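Local coordinates for protein DNA-(apurinic or apyrimidinic site) endonuclease 2 (Xenopus laevis, PDB 6WCD) that acts as a weak AP endonuclease and a 3'-5' exonuclease in DNA base excision repair, using magnesium or manganese, this chain being its catalytic domain, at residues E152-T155 / Y156-F160; T70-K73 / S74-P78; K36-R39 / D40-D43. All coordinates share one frame; numbering follows the deposited sequence. Where two conformers were deposited one is given.

Contact 1: residues E152-T155 / Y156-F160. With BU1 (1,4-butanediol), chain G.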
loop_
_atom_site.group_PDB
_atom_site.type_symbol
_atom_site.label_atom_id
_atom_site.label_comp_id
_atom_site.label_asym_id
_atom_site.label_seq_id
_atom_site.Cartn_x
_atom_site.Cartn_y
_atom_site.Cartn_z
ATOM N N GLU A 152 23.095 -3.579 -6.557
ATOM C CA GLU A 152 22.007 -4.474 -6.999
ATOM C C GLU A 152 20.643 -4.032 -6.514
ATOM O O GLU A 152 19.593 -4.450 -7.060
ATOM C CB GLU A 152 22.301 -5.903 -6.512
ATOM C CG GLU A 152 22.199 -6.118 -5.019
ATOM C CD GLU A 152 23.466 -5.805 -4.221
ATOM O OE1 GLU A 152 24.419 -5.192 -4.739
ATOM O OE2 GLU A 152 23.488 -6.190 -3.028
ATOM N N ARG A 153 20.538 -3.170 -5.462
ATOM C CA ARG A 153 19.255 -2.802 -4.958
ATOM C C ARG A 153 18.518 -1.781 -5.836
ATOM O O ARG A 153 17.304 -1.761 -5.822
ATOM C CB ARG A 153 19.386 -2.243 -3.515
ATOM C CG ARG A 153 19.905 -3.284 -2.548
ATOM C CD ARG A 153 18.945 -4.491 -2.394
ATOM N NE ARG A 153 17.704 -4.066 -1.742
ATOM C CZ ARG A 153 16.695 -4.893 -1.426
ATOM N NH1 ARG A 153 16.788 -6.178 -1.724
ATOM N NH2 ARG A 153 15.619 -4.423 -0.798
ATOM N N LYS A 154 19.283 -1.024 -6.666
ATOM C CA LYS A 154 18.602 -0.177 -7.639
ATOM C C LYS A 154 17.879 -1.027 -8.681
ATOM O O LYS A 154 16.740 -0.757 -9.034
ATOM C CB LYS A 154 19.582 0.772 -8.304
ATOM C CG LYS A 154 18.905 1.773 -9.216
ATOM C CD LYS A 154 19.964 2.605 -9.968
ATOM C CE LYS A 154 19.313 3.519 -10.998
ATOM N NZ LYS A 154 20.281 4.453 -11.654
ATOM N N THR A 155 18.549 -2.092 -9.115
ATOM C CA THR A 155 17.911 -3.018 -10.052
ATOM C C THR A 155 16.716 -3.691 -9.421
ATOM O O THR A 155 15.633 -3.762 -10.016
ATOM C CB THR A 155 18.918 -4.086 -10.461
ATOM O OG1 THR A 155 20.102 -3.478 -10.987
ATOM C CG2 THR A 155 18.334 -4.988 -11.522
ATOM N N TYR A 156 16.859 -4.117 -8.168
ATOM C CA TYR A 156 15.733 -4.710 -7.449
ATOM C C TYR A 156 14.527 -3.787 -7.431
ATOM O O TYR A 156 13.405 -4.198 -7.650
ATOM C CB TYR A 156 16.220 -5.077 -6.026
ATOM C CG TYR A 156 15.247 -5.769 -5.117
ATOM C CD1 TYR A 156 15.086 -7.131 -5.176
ATOM C CD2 TYR A 156 14.522 -5.082 -4.187
ATOM C CE1 TYR A 156 14.162 -7.777 -4.367
ATOM C CE2 TYR A 156 13.581 -5.721 -3.360
ATOM C CZ TYR A 156 13.485 -7.106 -3.453
ATOM O OH TYR A 156 12.554 -7.757 -2.637
ATOM N N LYS A 157 14.754 -2.495 -7.147
ATOM C CA LYS A 157 13.664 -1.545 -7.057
ATOM C C LYS A 157 12.918 -1.419 -8.401
ATOM O O LYS A 157 11.674 -1.413 -8.438
ATOM C CB LYS A 157 14.235 -0.183 -6.607
ATOM C CG LYS A 157 13.141 0.887 -6.464
ATOM C CD LYS A 157 13.778 2.248 -6.108
ATOM C CE LYS A 157 12.637 3.241 -5.811
ATOM N NZ LYS A 157 13.135 4.604 -5.504
ATOM N N LEU A 158 13.691 -1.316 -9.495
ATOM C CA LEU A 158 13.071 -1.136 -10.813
ATOM C C LEU A 158 12.326 -2.410 -11.221
ATOM O O LEU A 158 11.241 -2.334 -11.800
ATOM C CB LEU A 158 14.118 -0.729 -11.834
ATOM C CG LEU A 158 14.825 0.603 -11.494
ATOM C CD1 LEU A 158 15.984 0.863 -12.435
ATOM C CD2 LEU A 158 13.827 1.732 -11.607
ATOM N N ARG A 159 12.898 -3.576 -10.889
ATOM C CA ARG A 159 12.194 -4.837 -11.169
ATOM C C ARG A 159 10.945 -4.994 -10.340
ATOM O O ARG A 159 9.935 -5.503 -10.828
ATOM C CB ARG A 159 13.160 -5.990 -10.987
ATOM C CG ARG A 159 14.319 -5.977 -12.006
ATOM C CD ARG A 159 13.847 -6.260 -13.384
ATOM N NE ARG A 159 13.649 -7.695 -13.534
ATOM C CZ ARG A 159 13.433 -8.282 -14.691
ATOM N NH1 ARG A 159 13.255 -7.540 -15.773
ATOM N NH2 ARG A 159 13.406 -9.611 -14.755
ATOM N N PHE A 160 10.946 -4.495 -9.096
ATOM C CA PHE A 160 9.739 -4.501 -8.278
ATOM C C PHE A 160 8.645 -3.654 -8.900
ATOM O O PHE A 160 7.505 -4.072 -8.967
ATOM C CB PHE A 160 10.080 -4.024 -6.873
ATOM C CG PHE A 160 8.975 -4.170 -5.888
ATOM C CD1 PHE A 160 8.050 -3.161 -5.683
ATOM C CD2 PHE A 160 8.853 -5.323 -5.139
ATOM C CE1 PHE A 160 7.009 -3.323 -4.743
ATOM C CE2 PHE A 160 7.814 -5.486 -4.210
ATOM C CZ PHE A 160 6.914 -4.482 -4.023
HETATM C C1 BU1 G . 13.584 7.428 -6.763
HETATM C C2 BU1 G . 13.403 6.737 -8.124
HETATM C C3 BU1 G . 14.145 5.396 -8.211
HETATM C C4 BU1 G . 15.139 5.375 -9.379
HETATM O O5 BU1 G . 13.492 8.826 -6.924
HETATM O O6 BU1 G . 16.293 4.682 -8.970
#

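Contact 2: residues T70-K73 / S74-P78. With BU1 (1,4-butanediol), chain D.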
loop_
_atom_site.group_PDB
_atom_site.type_symbol
_atom_site.label_atom_id
_atom_site.label_comp_id
_atom_site.label_asym_id
_atom_site.label_seq_id
_atom_site.Cartn_x
_atom_site.Cartn_y
_atom_site.Cartn_z
ATOM N N THR A 70 -2.780 -4.856 5.947
ATOM C CA THR A 70 -4.070 -4.245 5.667
ATOM C C THR A 70 -5.055 -4.657 6.730
ATOM O O THR A 70 -5.240 -5.865 6.988
ATOM C CB THR A 70 -4.548 -4.650 4.279
ATOM O OG1 THR A 70 -3.637 -4.105 3.334
ATOM C CG2 THR A 70 -5.940 -4.142 3.984
ATOM N N PHE A 71 -5.632 -3.660 7.386
ATOM C CA PHE A 71 -6.616 -3.827 8.439
ATOM C C PHE A 71 -7.980 -3.445 7.883
ATOM O O PHE A 71 -8.152 -2.354 7.358
ATOM C CB PHE A 71 -6.292 -2.949 9.650
ATOM C CG PHE A 71 -5.134 -3.405 10.447
ATOM C CD1 PHE A 71 -3.849 -3.051 10.096
ATOM C CD2 PHE A 71 -5.352 -4.163 11.556
ATOM C CE1 PHE A 71 -2.729 -3.538 10.921
ATOM C CE2 PHE A 71 -4.317 -4.626 12.334
ATOM C CZ PHE A 71 -3.034 -4.302 12.005
ATOM N N CYS A 72 -8.943 -4.331 8.053
ATOM C CA CYS A 72 -10.296 -4.133 7.558
ATOM C C CYS A 72 -11.304 -4.132 8.703
ATOM O O CYS A 72 -11.242 -4.975 9.586
ATOM C CB CYS A 72 -10.659 -5.261 6.583
ATOM S SG CYS A 72 -9.587 -5.369 5.195
ATOM N N LYS A 73 -12.264 -3.188 8.694
ATOM C CA LYS A 73 -13.398 -3.305 9.571
ATOM C C LYS A 73 -14.316 -4.446 9.112
ATOM O O LYS A 73 -14.169 -4.987 8.022
ATOM C CB LYS A 73 -14.151 -1.976 9.631
ATOM C CG LYS A 73 -13.357 -0.867 10.289
ATOM C CD LYS A 73 -14.174 0.385 10.571
ATOM C CE LYS A 73 -13.382 1.334 11.470
ATOM N NZ LYS A 73 -14.026 2.694 11.537
ATOM N N SER A 74 -15.257 -4.824 9.971
ATOM C CA SER A 74 -16.224 -5.873 9.619
ATOM C C SER A 74 -16.955 -5.559 8.333
ATOM O O SER A 74 -17.308 -6.482 7.583
ATOM C CB SER A 74 -17.227 -6.071 10.776
ATOM O OG SER A 74 -18.008 -4.913 10.996
ATOM N N SER A 75 -17.168 -4.270 8.044
ATOM C CA SER A 75 -17.857 -3.805 6.834
ATOM C C SER A 75 -17.125 -4.172 5.551
ATOM O O SER A 75 -17.774 -4.267 4.478
ATOM C CB SER A 75 -17.967 -2.267 6.873
ATOM O OG SER A 75 -16.689 -1.649 6.863
ATOM N N THR A 76 -15.818 -4.407 5.608
ATOM C CA THR A 76 -15.012 -4.594 4.422
ATOM C C THR A 76 -14.257 -5.900 4.400
ATOM O O THR A 76 -13.270 -6.007 3.680
ATOM C CB THR A 76 -14.000 -3.459 4.245
ATOM O OG1 THR A 76 -13.272 -3.303 5.466
ATOM C CG2 THR A 76 -14.696 -2.225 3.922
ATOM N N THR A 77 -14.676 -6.880 5.202
ATOM C CA THR A 77 -13.990 -8.162 5.205
ATOM C C THR A 77 -13.816 -8.627 3.768
ATOM O O THR A 77 -14.806 -8.748 3.046
ATOM C CB THR A 77 -14.802 -9.171 6.003
ATOM O OG1 THR A 77 -14.993 -8.672 7.355
ATOM C CG2 THR A 77 -14.104 -10.505 6.098
ATOM N N PRO A 78 -12.605 -8.934 3.332
ATOM C CA PRO A 78 -12.357 -9.267 1.940
ATOM C C PRO A 78 -12.789 -10.668 1.566
ATOM O O PRO A 78 -12.727 -11.616 2.364
ATOM C CB PRO A 78 -10.840 -9.089 1.792
ATOM C CG PRO A 78 -10.304 -9.321 3.142
ATOM C CD PRO A 78 -11.323 -8.778 4.084
HETATM C C1 BU1 D . -20.214 0.652 6.301
HETATM C C2 BU1 D . -18.768 0.943 5.879
HETATM C C3 BU1 D . -18.638 2.274 5.140
HETATM C C4 BU1 D . -18.848 2.043 3.651
HETATM O O5 BU1 D . -20.869 -0.147 5.345
HETATM O O6 BU1 D . -19.124 3.217 2.916
#

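Contact 3: residues K36-R39 / D40-D43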
loop_
_atom_site.group_PDB
_atom_site.type_symbol
_atom_site.label_atom_id
_atom_site.label_comp_id
_atom_site.label_asym_id
_atom_site.label_seq_id
_atom_site.Cartn_x
_atom_site.Cartn_y
_atom_site.Cartn_z
ATOM N N LYS A 36 7.453 -3.392 10.393
ATOM C CA LYS A 36 8.570 -3.959 11.151
ATOM C C LYS A 36 8.138 -5.146 11.981
ATOM O O LYS A 36 8.824 -5.536 12.907
ATOM C CB LYS A 36 9.318 -2.902 11.980
ATOM C CG LYS A 36 9.855 -1.751 11.116
ATOM C CD LYS A 36 10.777 -0.792 11.857
ATOM C CE LYS A 36 11.173 0.333 10.939
ATOM N NZ LYS A 36 12.287 1.099 11.580
ATOM N N VAL A 37 7.053 -5.786 11.586
ATOM C CA VAL A 37 6.606 -7.023 12.206
ATOM C C VAL A 37 7.026 -8.209 11.349
ATOM O O VAL A 37 6.624 -8.309 10.184
ATOM C CB VAL A 37 5.079 -7.035 12.409
ATOM C CG1 VAL A 37 4.639 -8.354 13.060
ATOM C CG2 VAL A 37 4.628 -5.845 13.273
ATOM N N THR A 38 7.788 -9.122 11.922
ATOM C CA THR A 38 8.083 -10.398 11.320
ATOM C C THR A 38 7.526 -11.499 12.198
ATOM O O THR A 38 7.255 -11.297 13.400
ATOM C CB THR A 38 9.606 -10.545 11.080
ATOM O OG1 THR A 38 10.343 -10.157 12.238
ATOM C CG2 THR A 38 10.036 -9.663 9.950
ATOM N N ARG A 39 7.387 -12.714 11.630
ATOM C CA ARG A 39 6.626 -13.730 12.353
ATOM C C ARG A 39 7.365 -14.225 13.582
ATOM O O ARG A 39 6.722 -14.689 14.548
ATOM C CB ARG A 39 6.304 -14.921 11.462
ATOM C CG ARG A 39 4.952 -14.723 10.786
ATOM C CD ARG A 39 4.502 -15.973 10.083
ATOM N NE ARG A 39 3.904 -16.991 10.941
ATOM C CZ ARG A 39 3.539 -18.177 10.466
ATOM N NH1 ARG A 39 3.753 -18.433 9.181
ATOM N NH2 ARG A 39 2.964 -19.078 11.226
ATOM N N ASP A 40 8.707 -14.206 13.576
ATOM C CA ASP A 40 9.493 -14.646 14.713
ATOM C C ASP A 40 9.224 -13.843 15.980
ATOM O O ASP A 40 9.464 -14.364 17.076
ATOM C CB ASP A 40 10.988 -14.581 14.348
ATOM C CG ASP A 40 11.471 -13.173 14.002
ATOM O OD1 ASP A 40 10.854 -12.502 13.173
ATOM O OD2 ASP A 40 12.508 -12.732 14.535
ATOM N N LEU A 41 8.696 -12.611 15.838
ATOM C CA LEU A 41 8.500 -11.751 17.002
ATOM C C LEU A 41 7.259 -12.120 17.823
ATOM O O LEU A 41 7.177 -11.680 18.975
ATOM C CB LEU A 41 8.320 -10.303 16.574
ATOM C CG LEU A 41 9.476 -9.746 15.721
ATOM C CD1 LEU A 41 9.086 -8.311 15.318
ATOM C CD2 LEU A 41 10.734 -9.774 16.471
ATOM N N LEU A 42 6.349 -12.926 17.286
ATOM C CA LEU A 42 5.108 -13.315 18.004
ATOM C C LEU A 42 4.324 -12.099 18.517
ATOM O O LEU A 42 3.731 -12.139 19.611
ATOM C CB LEU A 42 5.404 -14.267 19.144
ATOM C CG LEU A 42 6.262 -15.507 18.862
ATOM C CD1 LEU A 42 6.650 -16.276 20.114
ATOM C CD2 LEU A 42 5.514 -16.388 17.885
ATOM N N ASP A 43 4.278 -11.055 17.710
ATOM C CA ASP A 43 3.714 -9.757 18.128
ATOM C C ASP A 43 2.218 -9.720 17.882
ATOM O O ASP A 43 1.706 -9.030 17.002
ATOM C CB ASP A 43 4.437 -8.606 17.440
ATOM C CG ASP A 43 4.163 -7.292 18.121
ATOM O OD1 ASP A 43 3.357 -7.334 19.094
ATOM O OD2 ASP A 43 4.710 -6.243 17.668
HETATM O O HOH W 1 4.763 -11.408 14.844
#

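Contact 1: residues E152-T155 / Y156-F160
Arg153 lays its guanidinium flat over the ring of Tyr156, three residues further along the same helix. The two planes are inclined by 21° with centres 4.0 Å apart, which identifies a stack with cation-pi character. The overlap is off-centre: NH1 stands over the middle of the ring, whereas Arg153 CZ lies 3.5 Å from Tyr156 CD2, at the ring's rim. Both side chains run the same way from the helix. Arg153 gets there by bending at chi2 and chi3, while the Tyr156 ring leaves trans to its own backbone N (chi1 -177°). The polar ends are held from elsewhere, NH2 by a salt bridge to Glu116 and the phenol OH by the carbonyl of Ser112, which should limit the rotation of both groups.

On another side of the helix, Thr155 and Arg159, four residues apart, lie side by side, Thr155 CG2 4.2 Å from Arg159 CG, and Arg159 reaches Glu109. The backbone beneath is regular alpha-helix: Arg159 N donates to Thr155 O at 2.9 Å. Extended Lys154 and Lys157 border a bound butanediol; Lys157 NZ hydrogen-bonds the backbone O of Asn185, a residue that by similarity stabilises the transition state. Helix 152-173 is the crossover of a beta-alpha-beta unit between strands 133-142 and 177-181; Tyr156 and Phe160 pack on helix 107-114, Lys154 and Leu158 on Pro206 of helix 206-214.

Contact 2: residues T70-K73 / S74-P78
Lys73 O accepts from Thr76 N at 3.0 Å and also has Thr76 OG1 within 3.2 Å. The N-H...O angle of 163° shows that the backbone bond is nearly straight; it closes the four-residue turn Lys73-Thr76, with Ser74 and Ser75 in 3-10 conformation. A chi1 of 52° places the Thr76 hydroxyl between its own N and carbonyl carbon, which brings OG1 within reach of Lys73 O. That hydroxyl also has Asp28 O as a partner, and where its proton points is not settled.

Beside this polar turn, the Cys72 side chain points at the returning chain. Its CB is 3.5 Å from Thr76 OG1, and its SG packs against Pro78 CD at 4.0 Å. Ser75 has its CB 3.5 Å from C2 of a bound butanediol.

The turn follows strand 68-72, which lies between 53-57 and 29-33 in the six-stranded sheet, and leads to strand 80-83 of the other sheet. Cys72 and Pro78 both rest on His124 of strand 119-127 and on Asn53 of strand 53-57, while Thr76 touches Ile29 of strand 29-33.

Contact 3: residues K36-R39 / D40-D43
The loop between strand 29-33 and helix 44-47 turns here through a short 3-10 segment, and Thr38 and Asp40 meet at its start. Thr38 OG1 donates to Asp40 OD1 at 2.6 Å, a short bond that uses the syn lone pair, the one facing the other carboxylate oxygen. The two side chains lie side by side and point the same way. Thr38 OG1 and Asp40 CG each sit between their own backbone N and carbonyl carbon (chi1 47° for Thr38, 61° for Asp40), which brings hydroxyl and carboxylate together across the one intervening residue. Both ends have further partners: Gly64 N bonds Thr38 OG1, and Ser63 OG bonds Asp40 OD2, so the pair is also tied to the loop at 63-64.

The backbone supplies the rest of the turn. Leu41 N bonds Thr38 O at 3.1 Å and Leu42 N bonds Arg39 O at 3.3 Å, two successive i to i+3 bonds, as in a 3-10 turn. Thr38 O also accepts from a water at 2.9 Å, and that water in turn accepts from Asp43 N, bridging the start of the turn to its exit.

Leu41 crosses Thr38 at a slant, its CG 3.6 Å from Thr38 OG1. Its CD1 reaches back to 3.7 Å from Lys36 O. Thr38 N is buried here without a polar partner in the model. Arg39, bent at chi3, leaves the turn for a salt bridge with Glu327.

Asp43 occupies the N-cap position of helix 44-47; its OD2 bonds Ser46 OG and its OD1 pairs with Arg12. At the other end, Lys36 lies beside the magnesium ligands Asn9 and Glu34. Successive 3-10 turns thus lead the chain from a metal-binding strand end into helix 44-47 of this DNase I-like nuclease fold.

From the N terminus, contact 3 comes first, closing the turn between strand 29-33 and helix 44-47. Contact 2 follows, turning the chain out of strand 68-72 toward strand 80-83 and so from one sheet to the other. Contact 1 comes last, within a single helix that links strands 133-142 and 177-181. The three are in series, none enclosing or crossing another. Contacts 1 and 2 lie on opposite sides of the chain's centre, their centres about 32 Å apart. Contacts 2 and 3 come nearer, with closest atoms about 8 Å apart; of the six-stranded sheet, contact 2 lies at the end of one strand and contact 3 in a loop leaving another, whereas contact 1 belongs to the helical layer outside the other sheet.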